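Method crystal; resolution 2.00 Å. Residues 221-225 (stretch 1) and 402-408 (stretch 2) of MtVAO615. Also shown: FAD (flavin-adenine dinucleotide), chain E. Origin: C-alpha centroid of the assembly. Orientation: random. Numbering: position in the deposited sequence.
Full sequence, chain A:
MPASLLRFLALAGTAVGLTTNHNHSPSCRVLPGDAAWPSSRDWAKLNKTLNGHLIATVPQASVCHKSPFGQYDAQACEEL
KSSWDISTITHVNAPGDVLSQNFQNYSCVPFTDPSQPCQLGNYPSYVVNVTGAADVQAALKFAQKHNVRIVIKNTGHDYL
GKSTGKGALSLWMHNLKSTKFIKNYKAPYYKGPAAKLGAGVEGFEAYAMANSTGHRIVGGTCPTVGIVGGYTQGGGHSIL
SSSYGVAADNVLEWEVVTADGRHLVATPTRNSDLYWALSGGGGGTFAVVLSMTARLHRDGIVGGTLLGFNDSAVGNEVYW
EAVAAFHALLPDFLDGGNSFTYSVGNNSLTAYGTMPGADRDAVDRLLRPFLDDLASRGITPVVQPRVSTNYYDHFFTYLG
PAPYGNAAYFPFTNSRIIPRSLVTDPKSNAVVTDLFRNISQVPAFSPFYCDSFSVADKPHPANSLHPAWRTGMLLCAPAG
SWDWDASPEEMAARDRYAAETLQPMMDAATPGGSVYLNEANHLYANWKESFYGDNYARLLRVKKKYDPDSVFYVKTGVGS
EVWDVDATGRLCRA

Stretch 1 221-225: TCPTV
Stretch 2 (402-408) APYGNAA

Two loops distant in sequence can pack without a single hydrogen bond between them, through carbon atoms set against backbone carbonyls and a small methyl set against a sulfur. Residues 221-225 and 402-408 of MtVAO615 illustrate this: neither forms helix or strand, at least 180 residues separate any touching pair, and together they bury a modest 225 Å².

The first loop owes its shape to a type I turn from Cys222 to Val225, closed by Val225 N donating to Cys222 O at 3.1 Å. Pro223 (phi/psi -60/-30) and Thr224 (-80/-8) occupy its corners; the proline ring restricts phi to about the value that the first corner needs. Preceding them, Thr221 (-85/-20) and Cys222 (-91/110) face the flavin. Thr221 adopts the p rotamer, chi1 55°, and both its N and OG1 donate to FAD O4, at 3.2 and 2.7 Å. Cys222 is m, chi1 -59°, which carries SG to the flavin for a covalent bond to C6 of 1.6 Å. Val225, t at 166°, misses the second loop but brings CG2 to 3.5 Å from FAD C9A.

In register, Cys222 lies nearest Ala407 (CA-CA 6.1 Å) and Pro223 nearest Tyr404 (5.5 Å). Pro223 is the main wedge. Its CB points toward the second loop, and the ring is C-gamma exo; its CB lies 3.4 Å from Pro403 O, and its CG lies 3.5 Å from Tyr404 O and 3.8 Å from Gly405 CA. Thr224, p at 65°, places CG2 3.5 Å from the same Tyr404 O, while its OG1 is hydrogen-bonded elsewhere in the structure. The carbonyls therefore meet carbon, and Pro403 O is buried without a polar partner.

The second loop begins with Ala402 (-68/141), followed by a cis peptide and Pro403 (-99/-21, C-gamma endo). Tyr404 (-88/-17) directs its CB away, with chi1 -52° (m) and chi2 -51°, so its contact with Pro223 is made through its backbone. Gly405, at 76/-160, has a positive phi that favours glycine, and an ideal CB there would lie 2.7 Å from Pro223 CG, a clash. The CA-to-CB bond of Asn406 (-152/42; chi1 -173°, t; chi2 58°) also points away, and the residue is exposed.

Ala407 (-82/110) completes the contact. Its CB points toward the first loop, 4.0 Å from Cys222 SG and 3.7 Å from FAD C7M, so one methyl packs against both the thioether sulfur and the flavin methyl. Ala408 (-53/143) continues beyond reach.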

ATOM      1  N   THR A 221      -4.366  -6.724   3.552  1.00 29.93           N
ATOM      2  CA  THR A 221      -4.060  -7.868   4.398  1.00 31.20           C
ATOM      3  C   THR A 221      -3.165  -7.426   5.539  1.00 31.79           C
ATOM      4  O   THR A 221      -3.055  -8.116   6.567  1.00 32.70           O
ATOM      5  CB  THR A 221      -3.347  -8.973   3.611  1.00 31.83           C
ATOM      6  OG1 THR A 221      -2.184  -8.422   2.979  1.00 32.04           O
ATOM      7  CG2 THR A 221      -4.274  -9.563   2.554  1.00 31.96           C
ATOM      8  N   CYS A 222      -2.514  -6.282   5.348  1.00 31.58           N
ATOM      9  CA  CYS A 222      -1.679  -5.709   6.381  1.00 31.66           C
ATOM     10  C   CYS A 222      -2.571  -4.763   7.220  1.00 30.19           C
ATOM     11  O   CYS A 222      -2.985  -3.716   6.721  1.00 29.62           O
ATOM     12  CB  CYS A 222      -0.476  -4.996   5.749  1.00 33.00           C
ATOM     13  SG  CYS A 222       0.676  -5.951   4.675  1.00 36.70           S
ATOM     14  N   PRO A 223      -2.889  -5.140   8.489  1.00 29.52           N
ATOM     15  CA  PRO A 223      -3.927  -4.409   9.264  1.00 28.50           C
ATOM     16  C   PRO A 223      -3.674  -2.927   9.515  1.00 27.44           C
ATOM     17  O   PRO A 223      -4.632  -2.159   9.619  1.00 27.34           O
ATOM     18  CB  PRO A 223      -4.004  -5.177  10.586  1.00 29.24           C
ATOM     19  CG  PRO A 223      -3.414  -6.515  10.297  1.00 29.83           C
ATOM     20  CD  PRO A 223      -2.349  -6.279   9.262  1.00 29.77           C
ATOM     21  N   THR A 224      -2.404  -2.532   9.598  1.00 26.66           N
ATOM     22  CA  THR A 224      -2.005  -1.147   9.899  1.00 25.79           C
ATOM     23  C   THR A 224      -2.077  -0.214   8.679  1.00 24.80           C
ATOM     24  O   THR A 224      -1.911   1.000   8.809  1.00 24.46           O
ATOM     25  CB  THR A 224      -0.571  -1.079  10.511  1.00 26.22           C
ATOM     26  OG1 THR A 224       0.402  -1.529   9.542  1.00 26.11           O
ATOM     27  CG2 THR A 224      -0.478  -1.908  11.802  1.00 26.67           C
ATOM     28  N   VAL A 225      -2.312  -0.785   7.498  1.00 24.06           N
ATOM     29  CA  VAL A 225      -2.428  -0.010   6.244  1.00 23.28           C
ATOM     30  C   VAL A 225      -3.621   0.955   6.271  1.00 22.80           C
ATOM     31  O   VAL A 225      -4.693   0.583   6.734  1.00 22.81           O
ATOM     32  CB  VAL A 225      -2.480  -0.951   5.023  1.00 23.15           C
ATOM     33  CG1 VAL A 225      -2.941  -0.228   3.764  1.00 22.70           C
ATOM     34  CG2 VAL A 225      -1.095  -1.559   4.821  1.00 23.40           C
ATOM     35  N   ALA A 402      -4.868 -10.169  16.121  1.00 37.30           N
ATOM     36  CA  ALA A 402      -5.674  -8.955  16.246  1.00 36.74           C
ATOM     37  C   ALA A 402      -5.122  -8.086  17.385  1.00 37.27           C
ATOM     38  O   ALA A 402      -4.703  -8.632  18.412  1.00 38.29           O
ATOM     39  CB  ALA A 402      -7.133  -9.313  16.489  1.00 36.98           C
ATOM     40  N   PRO A 403      -5.105  -6.755  17.224  1.00 36.64           N
ATOM     41  CA  PRO A 403      -5.670  -6.066  16.053  1.00 35.43           C
ATOM     42  C   PRO A 403      -4.656  -5.662  14.982  1.00 34.48           C
ATOM     43  O   PRO A 403      -5.040  -5.462  13.824  1.00 33.65           O
ATOM     44  CB  PRO A 403      -6.309  -4.818  16.665  1.00 35.70           C
ATOM     45  CG  PRO A 403      -5.467  -4.525  17.876  1.00 36.80           C
ATOM     46  CD  PRO A 403      -4.949  -5.845  18.379  1.00 37.30           C
ATOM     47  N   TYR A 404      -3.384  -5.568  15.358  1.00 34.57           N
ATOM     48  CA  TYR A 404      -2.373  -4.902  14.528  1.00 33.97           C
ATOM     49  C   TYR A 404      -1.674  -5.782  13.494  1.00 33.32           C
ATOM     50  O   TYR A 404      -1.068  -5.260  12.549  1.00 32.75           O
ATOM     51  CB  TYR A 404      -1.332  -4.196  15.406  1.00 34.69           C
ATOM     52  CG  TYR A 404      -1.898  -3.270  16.465  1.00 35.35           C
ATOM     53  CD1 TYR A 404      -2.847  -2.280  16.143  1.00 34.85           C
ATOM     54  CD2 TYR A 404      -1.455  -3.359  17.794  1.00 36.48           C
ATOM     55  CE1 TYR A 404      -3.353  -1.426  17.122  1.00 35.48           C
ATOM     56  CE2 TYR A 404      -1.950  -2.515  18.772  1.00 37.13           C
ATOM     57  CZ  TYR A 404      -2.895  -1.550  18.434  1.00 36.68           C
ATOM     58  OH  TYR A 404      -3.368  -0.718  19.424  1.00 37.48           O
ATOM     59  N   GLY A 405      -1.772  -7.100  13.666  1.00 33.44           N
ATOM     60  CA  GLY A 405      -1.048  -8.059  12.822  1.00 32.99           C
ATOM     61  C   GLY A 405       0.428  -8.133  13.210  1.00 33.78           C
ATOM     62  O   GLY A 405       0.816  -7.743  14.319  1.00 34.33           O
ATOM     63  N   ASN A 406       1.250  -8.621  12.289  1.00 33.48           N
ATOM     64  CA  ASN A 406       2.682  -8.767  12.528  1.00 34.30           C
ATOM     65  C   ASN A 406       3.446  -8.678  11.203  1.00 33.44           C
ATOM     66  O   ASN A 406       4.401  -9.430  10.964  1.00 34.05           O
ATOM     67  CB  ASN A 406       2.950 -10.098  13.254  1.00 35.48           C
ATOM     68  CG  ASN A 406       4.387 -10.248  13.687  1.00 36.77           C
ATOM     69  OD1 ASN A 406       4.920  -9.419  14.434  1.00 38.01           O
ATOM     70  ND2 ASN A 406       5.034 -11.315  13.218  1.00 37.08           N
ATOM     71  N   ALA A 407       3.032  -7.739  10.354  1.00 29.23           N
ATOM     72  CA  ALA A 407       3.490  -7.698   8.968  1.00 28.25           C
ATOM     73  C   ALA A 407       4.860  -7.036   8.829  1.00 27.57           C
ATOM     74  O   ALA A 407       4.996  -5.816   9.025  1.00 27.28           O
ATOM     75  CB  ALA A 407       2.454  -7.024   8.077  1.00 27.92           C
ATOM     76  N   ALA A 408       5.860  -7.868   8.506  1.00 26.97           N
ATOM     77  CA  ALA A 408       7.228  -7.440   8.221  1.00 26.29           C
ATOM     78  C   ALA A 408       7.250  -6.355   7.161  1.00 25.34           C
ATOM     79  O   ALA A 408       6.418  -6.357   6.246  1.00 25.24           O
ATOM     80  CB  ALA A 408       8.070  -8.623   7.778  1.00 26.62           C
TER
HETATM   81  PA  FAD E 601       1.112   6.434   3.297  1.00 27.71           P
HETATM   82  O1A FAD E 601       2.576   6.189   3.039  1.00 29.18           O
HETATM   83  O2A FAD E 601       0.779   7.306   4.476  1.00 28.96           O
HETATM   84  O5B FAD E 601       0.464   7.047   1.960  1.00 27.29           O
HETATM   85  C5B FAD E 601       0.774   6.534   0.665  1.00 25.55           C
HETATM   86  C4B FAD E 601       0.569   7.588  -0.417  1.00 24.27           C
HETATM   87  O4B FAD E 601      -0.775   8.071  -0.368  1.00 24.31           O
HETATM   88  C3B FAD E 601       1.460   8.809  -0.285  1.00 23.62           C
HETATM   89  O3B FAD E 601       1.782   9.233  -1.616  1.00 22.80           O
HETATM   90  C2B FAD E 601       0.585   9.857   0.382  1.00 23.16           C
HETATM   91  O2B FAD E 601       0.954  11.184  -0.005  1.00 22.94           O
HETATM   92  C1B FAD E 601      -0.799   9.488  -0.125  1.00 23.87           C
HETATM   93  N9A FAD E 601      -1.901   9.759   0.829  1.00 23.54           N
HETATM   94  C8A FAD E 601      -2.215   9.004   1.903  1.00 23.37           C
HETATM   95  N7A FAD E 601      -3.303   9.506   2.540  1.00 23.09           N
HETATM   96  C5A FAD E 601      -3.699  10.593   1.859  1.00 23.16           C
HETATM   97  C6A FAD E 601      -4.784  11.590   1.993  1.00 22.71           C
HETATM   98  N6A FAD E 601      -5.655  11.497   3.022  1.00 22.98           N
HETATM   99  N1A FAD E 601      -4.858  12.583   1.077  1.00 22.39           N
HETATM  100  C2A FAD E 601      -3.985  12.685   0.051  1.00 23.03           C
HETATM  101  N3A FAD E 601      -2.972  11.802  -0.136  1.00 23.47           N
HETATM  102  C4A FAD E 601      -2.782  10.756   0.721  1.00 23.16           C
HETATM  103  N1  FAD E 601      -1.505  -2.999  -0.656  1.00 30.38           N
HETATM  104  C2  FAD E 601      -2.438  -3.844  -1.162  1.00 30.63           C
HETATM  105  O2  FAD E 601      -3.045  -3.521  -2.211  1.00 30.15           O
HETATM  106  N3  FAD E 601      -2.729  -5.023  -0.568  1.00 31.27           N
HETATM  107  C4  FAD E 601      -2.124  -5.461   0.548  1.00 30.35           C
HETATM  108  O4  FAD E 601      -2.424  -6.563   1.061  1.00 30.68           O
HETATM  109  C4X FAD E 601      -1.102  -4.587   1.165  1.00 29.87           C
HETATM  110  N5  FAD E 601      -0.455  -4.943   2.295  1.00 29.64           N
HETATM  111  C5X FAD E 601       0.492  -4.139   2.860  1.00 28.29           C
HETATM  112  C6  FAD E 601       1.153  -4.529   4.044  1.00 25.79           C
HETATM  113  C7  FAD E 601       2.125  -3.672   4.607  1.00 25.45           C
HETATM  114  C7M FAD E 601       2.830  -4.115   5.877  1.00 26.35           C
HETATM  115  C8  FAD E 601       2.444  -2.349   3.958  1.00 24.56           C
HETATM  116  C8M FAD E 601       3.399  -1.316   4.537  1.00 20.20           C
HETATM  117  C9  FAD E 601       1.777  -1.985   2.792  1.00 26.36           C
HETATM  118  C9A FAD E 601       0.818  -2.822   2.215  1.00 27.54           C
HETATM  119  N10 FAD E 601       0.136  -2.427   1.039  1.00 28.38           N
HETATM  120  C10 FAD E 601      -0.821  -3.299   0.478  1.00 29.56           C
HETATM  121  C1' FAD E 601       0.485  -1.171   0.379  1.00 27.94           C
HETATM  122  C2' FAD E 601      -0.452  -0.006   0.495  1.00 27.79           C
HETATM  123  O2' FAD E 601      -1.574  -0.269  -0.344  1.00 29.04           O
HETATM  124  C3' FAD E 601       0.337   1.194  -0.018  1.00 26.83           C
HETATM  125  O3' FAD E 601       1.638   1.261   0.604  1.00 27.33           O
HETATM  126  C4' FAD E 601      -0.420   2.492   0.213  1.00 25.74           C
HETATM  127  O4' FAD E 601       0.232   3.553  -0.488  1.00 24.49           O
HETATM  128  C5' FAD E 601      -0.576   2.800   1.704  1.00 26.27           C
HETATM  129  O5' FAD E 601      -1.193   4.062   1.908  1.00 27.08           O
HETATM  130  P   FAD E 601      -1.170   4.725   3.371  1.00 26.78           P
HETATM  131  O1P FAD E 601      -1.601   3.693   4.374  1.00 24.13           O
HETATM  132  O2P FAD E 601      -1.892   6.044   3.224  1.00 27.14           O
HETATM  133  O3P FAD E 601       0.406   5.017   3.565  1.00 27.06           O